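Local coordinates for single-strand binding protein (PDB 2CWA) that binds single-stranded DNA and probably recruits partner proteins to it during DNA replication, recombination and repair, at residues I29-L34 with R55-G60. Sequence-based numbering, arbitrary orientation.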
loop_
_atom_site.group_PDB
_atom_site.type_symbol
_atom_site.label_atom_id
_atom_site.label_comp_id
_atom_site.label_asym_id
_atom_site.label_seq_id
_atom_site.Cartn_x
_atom_site.Cartn_y
_atom_site.Cartn_z
ATOM N N ILE A 29 -19.163 -5.848 -2.258
ATOM C CA ILE A 29 -17.739 -5.696 -2.517
ATOM C C ILE A 29 -17.561 -4.440 -3.356
ATOM O O ILE A 29 -18.090 -4.347 -4.465
ATOM C CB ILE A 29 -17.165 -6.904 -3.287
ATOM C CG1 ILE A 29 -17.382 -8.186 -2.480
ATOM C CG2 ILE A 29 -15.671 -6.693 -3.560
ATOM C CD1 ILE A 29 -16.918 -9.445 -3.183
ATOM N N LEU A 30 -16.845 -3.461 -2.813
ATOM C CA LEU A 30 -16.611 -2.219 -3.528
ATOM C C LEU A 30 -15.122 -2.034 -3.758
ATOM O O LEU A 30 -14.364 -1.786 -2.817
ATOM C CB LEU A 30 -17.162 -1.029 -2.743
ATOM C CG LEU A 30 -17.057 0.340 -3.429
ATOM C CD1 LEU A 30 -17.732 0.293 -4.790
ATOM C CD2 LEU A 30 -17.702 1.400 -2.558
ATOM N N ASP A 31 -14.698 -2.181 -5.009
ATOM C CA ASP A 31 -13.295 -2.007 -5.345
ATOM C C ASP A 31 -13.104 -0.591 -5.857
ATOM O O ASP A 31 -13.839 -0.129 -6.734
ATOM C CB ASP A 31 -12.854 -3.022 -6.402
ATOM C CG ASP A 31 -12.718 -4.423 -5.840
ATOM O OD1 ASP A 31 -12.186 -4.562 -4.715
ATOM O OD2 ASP A 31 -13.129 -5.386 -6.522
ATOM N N LEU A 32 -12.125 0.101 -5.285
ATOM C CA LEU A 32 -11.834 1.475 -5.667
ATOM C C LEU A 32 -10.359 1.602 -6.020
ATOM O O LEU A 32 -9.535 0.802 -5.585
ATOM C CB LEU A 32 -12.152 2.434 -4.508
ATOM C CG LEU A 32 -13.551 2.411 -3.884
ATOM C CD1 LEU A 32 -13.676 1.217 -2.955
ATOM C CD2 LEU A 32 -13.785 3.687 -3.103
ATOM N N THR A 33 -10.032 2.606 -6.820
ATOM C CA THR A 33 -8.648 2.840 -7.190
ATOM C C THR A 33 -8.340 4.250 -6.716
ATOM O O THR A 33 -8.947 5.212 -7.185
ATOM C CB THR A 33 -8.438 2.757 -8.721
ATOM O OG1 THR A 33 -8.805 1.452 -9.184
ATOM C CG2 THR A 33 -6.975 3.004 -9.073
ATOM N N LEU A 34 -7.431 4.359 -5.752
ATOM C CA LEU A 34 -7.042 5.661 -5.220
ATOM C C LEU A 34 -5.745 6.063 -5.881
ATOM O O LEU A 34 -4.836 5.248 -6.029
ATOM C CB LEU A 34 -6.843 5.611 -3.698
ATOM C CG LEU A 34 -8.101 5.791 -2.842
ATOM C CD1 LEU A 34 -9.064 4.639 -3.108
ATOM C CD2 LEU A 34 -7.714 5.845 -1.359
ATOM N N ARG A 55 -5.304 -0.081 -5.561
ATOM C CA ARG A 55 -6.629 -0.677 -5.569
ATOM C C ARG A 55 -6.974 -1.020 -4.125
ATOM O O ARG A 55 -6.192 -1.664 -3.427
ATOM C CB ARG A 55 -6.649 -1.939 -6.431
ATOM C CG ARG A 55 -6.455 -1.662 -7.921
ATOM C CD ARG A 55 -6.786 -2.885 -8.772
ATOM N NE ARG A 55 -5.768 -3.931 -8.685
ATOM C CZ ARG A 55 -4.556 -3.848 -9.230
ATOM N NH1 ARG A 55 -4.197 -2.763 -9.907
ATOM N NH2 ARG A 55 -3.703 -4.857 -9.105
ATOM N N VAL A 56 -8.137 -0.572 -3.679
ATOM C CA VAL A 56 -8.573 -0.833 -2.316
ATOM C C VAL A 56 -9.930 -1.514 -2.357
ATOM O O VAL A 56 -10.755 -1.204 -3.211
ATOM C CB VAL A 56 -8.700 0.474 -1.515
ATOM C CG1 VAL A 56 -9.129 0.173 -0.110
ATOM C CG2 VAL A 56 -7.368 1.217 -1.507
ATOM N N ARG A 57 -10.164 -2.431 -1.424
ATOM C CA ARG A 57 -11.435 -3.140 -1.379
ATOM C C ARG A 57 -12.214 -2.934 -0.090
ATOM O O ARG A 57 -11.726 -3.237 1.001
ATOM C CB ARG A 57 -11.212 -4.636 -1.589
ATOM C CG ARG A 57 -12.454 -5.484 -1.338
ATOM C CD ARG A 57 -12.251 -6.908 -1.837
ATOM N NE ARG A 57 -12.191 -6.957 -3.293
ATOM C CZ ARG A 57 -12.039 -8.072 -4.001
ATOM N NH1 ARG A 57 -11.928 -9.245 -3.384
ATOM N NH2 ARG A 57 -12.007 -8.016 -5.325
ATOM N N LEU A 58 -13.424 -2.408 -0.233
ATOM C CA LEU A 58 -14.331 -2.194 0.891
ATOM C C LEU A 58 -15.323 -3.354 0.860
ATOM O O LEU A 58 -15.663 -3.838 -0.220
ATOM C CB LEU A 58 -15.102 -0.889 0.723
ATOM C CG LEU A 58 -14.550 0.400 1.325
ATOM C CD1 LEU A 58 -15.486 1.550 0.975
ATOM C CD2 LEU A 58 -14.436 0.255 2.836
ATOM N N LEU A 59 -15.780 -3.799 2.028
ATOM C CA LEU A 59 -16.742 -4.903 2.096
ATOM C C LEU A 59 -17.945 -4.573 2.977
ATOM O O LEU A 59 -17.952 -3.581 3.710
ATOM C CB LEU A 59 -16.084 -6.169 2.658
ATOM C CG LEU A 59 -14.893 -6.831 1.970
ATOM C CD1 LEU A 59 -14.463 -8.050 2.786
ATOM C CD2 LEU A 59 -15.269 -7.240 0.553
ATOM N N GLY A 60 -18.966 -5.420 2.885
ATOM C CA GLY A 60 -20.160 -5.275 3.703
ATOM C C GLY A 60 -20.822 -3.923 3.838
ATOM O O GLY A 60 -20.995 -3.195 2.860
#
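Asp31 and Arg57 stand side by side on neighbouring antiparallel strands, and the arginine grips the carboxylate side-on with two nitrogens, one to each oxygen. Its NE donates to Asp31 OD1 at 2.8 Å, an almost straight bond lying in the guanidinium plane; NH2 reaches Asp31 OD2 at 3.1 Å, somewhat tilted from that plane. Both oxygens use their syn lone pairs, and the two flat groups are only 30° from coplanar. The arginine chain runs extended through chi2, and one bend at chi3 (-69°) swings NE across to the aspartate. Asp31 meets the edge of the guanidinium, while Ile29 CG2 lies over one of its faces, 3.5 Å from Arg57 NE. An alanine in place of Arg57 would probably leave the Asp31 carboxylate without its charged mate and free to turn, and uncover the Ile29 methyl. Farther along this face, Ile29 CG1 lies against Leu59 CD2 at 3.8 Å. The strands 28-39 and 49-59 form a beta hairpin of the first OB-fold domain, and the opposite face of the pair turns into the hydrophobic interior of that barrel. There Leu30 and Leu58 run alongside each other, CB to CB at 4.0 Å, with Trp66 touching both. Leu34 comes across Val56 instead, its CD1 meeting Val56 CG2 at 4.1 Å, and Val78 of strand 75-85 packs on both. Along the backbone, Leu30 with Leu58 and Leu32 with Val56 are hydrogen-bonded pairs, each joined by two N-H...O bonds. At the far end Arg55 runs beside Thr33, and its guanidinium makes a cation-pi contact with Phe214 of the second OB domain.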